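Local coordinates for cytochrome c-552/4 domain-containing protein (Ignicoccus hospitalis KIN4/I, PDB 4QO5) that binds eight covalently attached haems and, as a membrane-associated octahaem cytochrome c, probably relays electrons between them, at residues R419-N431 with Y476-G488. Sequence-based numbering, arbitrary orientation.
With HEC (heme c), chain H.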
loop_
_atom_site.group_PDB
_atom_site.type_symbol
_atom_site.label_atom_id
_atom_site.label_comp_id
_atom_site.label_asym_id
_atom_site.label_seq_id
_atom_site.Cartn_x
_atom_site.Cartn_y
_atom_site.Cartn_z
ATOM N N ARG A 419 -0.210 -6.756 -25.845
ATOM C CA ARG A 419 -0.824 -6.452 -24.540
ATOM C C ARG A 419 -2.304 -6.049 -24.679
ATOM O O ARG A 419 -3.146 -6.455 -23.866
ATOM C CB ARG A 419 -0.049 -5.358 -23.794
ATOM C CG ARG A 419 1.306 -5.796 -23.248
ATOM C CD ARG A 419 1.171 -6.950 -22.253
ATOM N NE ARG A 419 0.361 -6.596 -21.087
ATOM C CZ ARG A 419 0.262 -7.350 -19.991
ATOM N NH1 ARG A 419 0.922 -8.505 -19.910
ATOM N NH2 ARG A 419 -0.501 -6.949 -18.980
ATOM N N MET A 420 -2.628 -5.274 -25.710
ATOM C CA MET A 420 -4.013 -4.857 -25.893
ATOM C C MET A 420 -4.886 -6.044 -26.295
ATOM O O MET A 420 -6.054 -6.099 -25.929
ATOM C CB MET A 420 -4.147 -3.680 -26.880
ATOM C CG MET A 420 -3.384 -2.405 -26.453
ATOM S SD MET A 420 -3.788 -1.749 -24.788
ATOM C CE MET A 420 -2.571 -2.510 -23.706
ATOM N N ARG A 421 -4.318 -7.005 -27.032
ATOM C CA ARG A 421 -5.042 -8.233 -27.341
ATOM C C ARG A 421 -5.293 -9.076 -26.086
ATOM O O ARG A 421 -6.369 -9.663 -25.920
ATOM C CB ARG A 421 -4.284 -9.061 -28.394
ATOM C CG ARG A 421 -4.362 -8.481 -29.797
ATOM C CD ARG A 421 -3.969 -9.518 -30.857
ATOM N NE ARG A 421 -2.636 -10.078 -30.641
ATOM C CZ ARG A 421 -1.512 -9.540 -31.111
ATOM N NH1 ARG A 421 -1.555 -8.422 -31.822
ATOM N NH2 ARG A 421 -0.343 -10.127 -30.879
ATOM N N LEU A 422 -4.273 -9.183 -25.238
ATOM C CA LEU A 422 -4.410 -9.873 -23.962
ATOM C C LEU A 422 -5.521 -9.205 -23.152
ATOM O O LEU A 422 -6.354 -9.881 -22.538
ATOM C CB LEU A 422 -3.092 -9.834 -23.180
ATOM C CG LEU A 422 -3.118 -10.597 -21.864
ATOM C CD1 LEU A 422 -3.405 -12.073 -22.138
ATOM C CD2 LEU A 422 -1.794 -10.415 -21.128
ATOM N N LEU A 423 -5.553 -7.879 -23.183
ATOM C CA LEU A 423 -6.615 -7.150 -22.476
ATOM C C LEU A 423 -8.000 -7.546 -23.001
ATOM O O LEU A 423 -8.911 -7.801 -22.204
ATOM C CB LEU A 423 -6.400 -5.637 -22.547
ATOM C CG LEU A 423 -7.493 -4.734 -21.939
ATOM C CD1 LEU A 423 -7.624 -4.982 -20.439
ATOM C CD2 LEU A 423 -7.192 -3.268 -22.205
ATOM N N ASP A 424 -8.165 -7.628 -24.330
ATOM C CA ASP A 424 -9.424 -8.132 -24.875
ATOM C C ASP A 424 -9.836 -9.500 -24.323
ATOM O O ASP A 424 -11.016 -9.721 -24.041
ATOM C CB ASP A 424 -9.390 -8.201 -26.406
ATOM C CG ASP A 424 -9.385 -6.833 -27.053
ATOM O OD1 ASP A 424 -9.784 -5.851 -26.382
ATOM O OD2 ASP A 424 -8.986 -6.746 -28.237
ATOM N N THR A 425 -8.885 -10.426 -24.192
ATOM C CA THR A 425 -9.222 -11.759 -23.686
ATOM C C THR A 425 -9.668 -11.683 -22.226
ATOM O O THR A 425 -10.556 -12.427 -21.795
ATOM C CB THR A 425 -8.063 -12.787 -23.825
ATOM O OG1 THR A 425 -7.061 -12.548 -22.826
ATOM C CG2 THR A 425 -7.447 -12.748 -25.235
ATOM N N GLN A 426 -9.063 -10.774 -21.472
ATOM C CA GLN A 426 -9.441 -10.610 -20.065
ATOM C C GLN A 426 -10.795 -9.942 -19.881
ATOM O O GLN A 426 -11.526 -10.259 -18.938
ATOM C CB GLN A 426 -8.341 -9.888 -19.285
ATOM C CG GLN A 426 -7.083 -10.726 -19.242
ATOM C CD GLN A 426 -7.374 -12.147 -18.798
ATOM O OE1 GLN A 426 -7.617 -12.403 -17.613
ATOM N NE2 GLN A 426 -7.370 -13.082 -19.750
ATOM N N ILE A 427 -11.135 -9.046 -20.806
ATOM C CA ILE A 427 -12.461 -8.430 -20.846
ATOM C C ILE A 427 -13.488 -9.529 -21.081
ATOM O O ILE A 427 -14.493 -9.606 -20.382
ATOM C CB ILE A 427 -12.538 -7.344 -21.948
ATOM C CG1 ILE A 427 -11.765 -6.100 -21.493
ATOM C CG2 ILE A 427 -14.000 -6.985 -22.296
ATOM C CD1 ILE A 427 -11.415 -5.149 -22.617
ATOM N N GLU A 428 -13.210 -10.402 -22.050
ATOM C CA GLU A 428 -14.095 -11.520 -22.361
ATOM C C GLU A 428 -14.248 -12.473 -21.178
ATOM O O GLU A 428 -15.358 -12.884 -20.838
ATOM C CB GLU A 428 -13.566 -12.306 -23.567
ATOM C CG GLU A 428 -14.276 -13.644 -23.743
ATOM C CD GLU A 428 -13.438 -14.673 -24.480
ATOM O OE1 GLU A 428 -12.979 -14.368 -25.602
ATOM O OE2 GLU A 428 -13.235 -15.782 -23.931
ATOM N N GLU A 429 -13.130 -12.851 -20.571
ATOM C CA GLU A 429 -13.167 -13.813 -19.468
ATOM C C GLU A 429 -13.795 -13.231 -18.201
ATOM O O GLU A 429 -14.629 -13.876 -17.563
ATOM C CB GLU A 429 -11.778 -14.403 -19.215
ATOM C CG GLU A 429 -11.365 -15.289 -20.389
ATOM C CD GLU A 429 -9.943 -15.800 -20.318
ATOM O OE1 GLU A 429 -9.219 -15.449 -19.359
ATOM O OE2 GLU A 429 -9.551 -16.554 -21.242
ATOM N N THR A 430 -13.433 -12.009 -17.845
ATOM C CA THR A 430 -14.040 -11.417 -16.650
ATOM C C THR A 430 -15.529 -11.187 -16.841
ATOM O O THR A 430 -16.311 -11.363 -15.900
ATOM C CB THR A 430 -13.362 -10.104 -16.206
ATOM O OG1 THR A 430 -13.324 -9.189 -17.305
ATOM C CG2 THR A 430 -11.942 -10.390 -15.702
ATOM N N ASN A 431 -15.934 -10.813 -18.058
ATOM C CA ASN A 431 -17.348 -10.637 -18.314
ATOM C C ASN A 431 -18.104 -11.962 -18.144
ATOM O O ASN A 431 -19.228 -11.966 -17.648
ATOM C CB ASN A 431 -17.601 -10.010 -19.705
ATOM C CG ASN A 431 -17.472 -8.488 -19.702
ATOM O OD1 ASN A 431 -17.263 -7.864 -18.656
ATOM N ND2 ASN A 431 -17.636 -7.883 -20.874
ATOM N N TYR A 476 -13.234 -7.381 -8.288
ATOM C CA TYR A 476 -12.328 -8.408 -8.830
ATOM C C TYR A 476 -12.192 -8.333 -10.354
ATOM O O TYR A 476 -11.074 -8.303 -10.874
ATOM C CB TYR A 476 -12.745 -9.805 -8.351
ATOM C CG TYR A 476 -12.905 -9.846 -6.840
ATOM C CD1 TYR A 476 -12.014 -9.170 -6.013
ATOM C CD2 TYR A 476 -13.961 -10.527 -6.249
ATOM C CE1 TYR A 476 -12.162 -9.180 -4.637
ATOM C CE2 TYR A 476 -14.119 -10.533 -4.860
ATOM C CZ TYR A 476 -13.218 -9.868 -4.069
ATOM O OH TYR A 476 -13.370 -9.891 -2.694
ATOM N N SER A 477 -13.317 -8.264 -11.062
ATOM C CA SER A 477 -13.254 -8.176 -12.526
ATOM C C SER A 477 -12.565 -6.876 -12.894
ATOM O O SER A 477 -11.719 -6.852 -13.779
ATOM C CB SER A 477 -14.636 -8.258 -13.172
ATOM O OG SER A 477 -15.232 -9.524 -12.956
ATOM N N ASN A 478 -12.917 -5.795 -12.198
ATOM C CA ASN A 478 -12.256 -4.517 -12.440
ATOM C C ASN A 478 -10.745 -4.596 -12.249
ATOM O O ASN A 478 -9.980 -4.108 -13.074
ATOM C CB ASN A 478 -12.815 -3.433 -11.521
ATOM C CG ASN A 478 -14.164 -2.910 -11.989
ATOM O OD1 ASN A 478 -14.672 -3.296 -13.050
ATOM N ND2 ASN A 478 -14.753 -2.031 -11.190
ATOM N N SER A 479 -10.317 -5.189 -11.143
ATOM C CA SER A 479 -8.890 -5.274 -10.860
ATOM C C SER A 479 -8.163 -6.085 -11.925
ATOM O O SER A 479 -7.055 -5.732 -12.344
ATOM C CB SER A 479 -8.641 -5.870 -9.476
ATOM O OG SER A 479 -8.996 -4.940 -8.466
ATOM N N ILE A 480 -8.789 -7.166 -12.370
ATOM C CA ILE A 480 -8.168 -8.013 -13.393
ATOM C C ILE A 480 -7.972 -7.249 -14.696
ATOM O O ILE A 480 -6.913 -7.320 -15.330
ATOM C CB ILE A 480 -9.012 -9.281 -13.645
ATOM C CG1 ILE A 480 -8.938 -10.199 -12.425
ATOM C CG2 ILE A 480 -8.509 -10.040 -14.898
ATOM C CD1 ILE A 480 -10.039 -11.248 -12.384
ATOM N N ARG A 481 -9.001 -6.502 -15.091
ATOM C CA ARG A 481 -8.940 -5.707 -16.304
ATOM C C ARG A 481 -7.927 -4.570 -16.157
ATOM O O ARG A 481 -7.122 -4.344 -17.049
ATOM C CB ARG A 481 -10.330 -5.168 -16.652
ATOM C CG ARG A 481 -11.304 -6.278 -17.053
ATOM C CD ARG A 481 -12.642 -5.701 -17.520
ATOM N NE ARG A 481 -13.459 -5.181 -16.424
ATOM C CZ ARG A 481 -14.560 -5.775 -15.969
ATOM N NH1 ARG A 481 -14.964 -6.921 -16.492
ATOM N NH2 ARG A 481 -15.255 -5.229 -14.981
ATOM N N TYR A 482 -7.948 -3.882 -15.013
ATOM C CA TYR A 482 -6.983 -2.810 -14.767
ATOM C C TYR A 482 -5.541 -3.324 -14.817
ATOM O O TYR A 482 -4.647 -2.669 -15.383
ATOM C CB TYR A 482 -7.205 -2.215 -13.368
ATOM C CG TYR A 482 -8.194 -1.072 -13.282
ATOM C CD1 TYR A 482 -9.421 -1.115 -13.932
ATOM C CD2 TYR A 482 -7.901 0.043 -12.515
ATOM C CE1 TYR A 482 -10.333 -0.051 -13.813
ATOM C CE2 TYR A 482 -8.800 1.099 -12.393
ATOM C CZ TYR A 482 -10.002 1.051 -13.044
ATOM O OH TYR A 482 -10.877 2.117 -12.903
ATOM N N GLY A 483 -5.310 -4.454 -14.153
ATOM C CA GLY A 483 -3.979 -5.035 -14.027
ATOM C C GLY A 483 -3.450 -5.483 -15.377
ATOM O O GLY A 483 -2.259 -5.371 -15.663
ATOM N N THR A 484 -4.353 -5.963 -16.224
ATOM C CA THR A 484 -3.965 -6.404 -17.577
ATOM C C THR A 484 -3.653 -5.176 -18.425
ATOM O O THR A 484 -2.627 -5.116 -19.078
ATOM C CB THR A 484 -5.071 -7.237 -18.215
ATOM O OG1 THR A 484 -5.383 -8.333 -17.347
ATOM C CG2 THR A 484 -4.640 -7.775 -19.597
ATOM N N ALA A 485 -4.520 -4.164 -18.358
ATOM C CA ALA A 485 -4.322 -2.945 -19.133
ATOM C C ALA A 485 -3.030 -2.219 -18.780
ATOM O O ALA A 485 -2.381 -1.648 -19.658
ATOM C CB ALA A 485 -5.513 -1.994 -18.951
ATOM N N MET A 486 -2.664 -2.216 -17.494
ATOM C CA MET A 486 -1.571 -1.358 -17.047
ATOM C C MET A 486 -0.419 -2.119 -16.367
ATOM O O MET A 486 0.330 -1.537 -15.576
ATOM C CB MET A 486 -2.106 -0.257 -16.131
ATOM C CG MET A 486 -2.883 0.794 -16.942
ATOM S SD MET A 486 -3.779 1.912 -15.852
ATOM C CE MET A 486 -5.199 0.877 -15.431
ATOM N N ASN A 487 -0.320 -3.406 -16.688
ATOM C CA ASN A 487 0.848 -4.223 -16.368
ATOM C C ASN A 487 1.021 -4.485 -14.884
ATOM O O ASN A 487 2.123 -4.351 -14.346
ATOM C CB ASN A 487 2.113 -3.575 -16.932
ATOM C CG ASN A 487 1.960 -3.195 -18.374
ATOM O OD1 ASN A 487 1.561 -4.013 -19.198
ATOM N ND2 ASN A 487 2.226 -1.936 -18.685
ATOM N N GLY A 488 -0.071 -4.870 -14.230
ATOM C CA GLY A 488 -0.012 -5.285 -12.847
ATOM C C GLY A 488 0.372 -6.752 -12.786
ATOM O O GLY A 488 0.558 -7.409 -13.812
HETATM FE FE HEC H . -4.315 3.845 -17.150
HETATM C CHA HEC H . -7.151 2.251 -18.288
HETATM C CHB HEC H . -6.145 5.527 -14.800
HETATM C CHC HEC H . -1.447 4.765 -15.618
HETATM C CHD HEC H . -2.629 2.987 -19.917
HETATM N NA HEC H . -6.260 3.891 -16.663
HETATM C C1A HEC H . -7.264 3.092 -17.192
HETATM C C2A HEC H . -8.454 3.280 -16.400
HETATM C C3A HEC H . -8.179 4.161 -15.421
HETATM C C4A HEC H . -6.799 4.582 -15.572
HETATM C CMA HEC H . -9.131 4.693 -14.321
HETATM C CAA HEC H . -9.783 2.535 -16.657
HETATM C CBA HEC H . -10.795 3.508 -17.276
HETATM C CGA HEC H . -11.950 2.645 -17.714
HETATM O O1A HEC H . -12.820 2.323 -16.865
HETATM O O2A HEC H . -11.968 2.244 -18.908
HETATM N NB HEC H . -3.904 4.990 -15.573
HETATM C C1B HEC H . -4.802 5.483 -14.652
HETATM C C2B HEC H . -4.102 5.817 -13.463
HETATM C C3B HEC H . -2.817 5.535 -13.718
HETATM C C4B HEC H . -2.664 5.052 -15.044
HETATM C CMB HEC H . -4.838 6.391 -12.216
HETATM C CAB HEC H . -1.524 5.566 -12.925
HETATM C CBB HEC H . -1.715 5.208 -11.447
HETATM N NC HEC H . -2.455 3.996 -17.668
HETATM C C1C HEC H . -1.348 4.285 -16.893
HETATM C C2C HEC H . -0.159 4.255 -17.720
HETATM C C3C HEC H . -0.522 3.479 -18.760
HETATM C C4C HEC H . -1.945 3.474 -18.834
HETATM C CMC HEC H . 1.217 4.247 -17.021
HETATM C CAC HEC H . 0.226 2.919 -19.991
HETATM C CBC HEC H . 1.717 2.585 -19.833
HETATM N ND HEC H . -4.819 2.793 -18.842
HETATM C C1D HEC H . -3.915 2.523 -19.857
HETATM C C2D HEC H . -4.547 1.716 -20.855
HETATM C C3D HEC H . -5.947 1.461 -20.335
HETATM C C4D HEC H . -6.038 2.183 -19.080
HETATM C CMD HEC H . -3.901 1.179 -22.151
HETATM C CAD HEC H . -7.081 0.691 -21.021
HETATM C CBD HEC H . -7.729 1.752 -21.935
HETATM C CGD HEC H . -9.178 1.414 -22.159
HETATM O O1D HEC H . -9.762 0.720 -21.294
HETATM O O2D HEC H . -9.760 1.829 -23.199
HETATM O O HOH W 1 -0.438 -3.859 -20.852
HETATM O O HOH W 2 -0.642 -8.399 -16.395
#
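Thr-484 packs as a knob into the hole formed by Arg-419, Leu-422, Leu-423 and Gln-426. CG2, anti to the backbone N, bears on Leu-423 CA at 3.5 Å, while OG1 bonds back to Ile-480 O and outward to Thr-165 OG1 of the second subunit. The two helices run antiparallel, 173° between directions and 9.1 Å apart at the axes. At the haem end Arg-419 leaves its helix nearly at right angles and, with chi2 and chi3 both near -60°, curls to set NH2 on an in-plane lone pair of Thr-484 O (2.8 Å), at the C-terminal end of helix 476-485. One water joins Arg-419 NE to Asn-487 OD1; a second, at the guanidinium edge, links NH2 to Gly-488 O. Leu-423 CD2 lies against Ala-485 CB (3.9 Å), which packs on the haem. Just past the helix end, Met-486 SD coordinates the haem iron at 2.4 Å, with His-288 as the other axial ligand. At the other end Arg-481 reaches across Thr-430, NH1 giving OG1 a bent hydrogen bond (2.9 Å, 131°), while NH2 holds Asn-478 OD1 and NE holds Leu-316 O. With an alanine here, Thr-430 OG1 would probably lose its cross-helix donor, and Asn-478 OD1 and Leu-316 O their bonds from the guanidinium. Thr-430 and Ile-480 lie alongside each other, pointing opposite ways, CG2 against CG2 at 3.5 Å. Gln-426 OE1 accepts a hydrogen bond from Trp-498 NE1. The pair joins helices 413-447 and 464-485, with helix 498-520 against Ser-477 and Ile-480, helix 246-252 against Tyr-482 and Met-486, and the second subunit packed on Arg-419 and Gln-426.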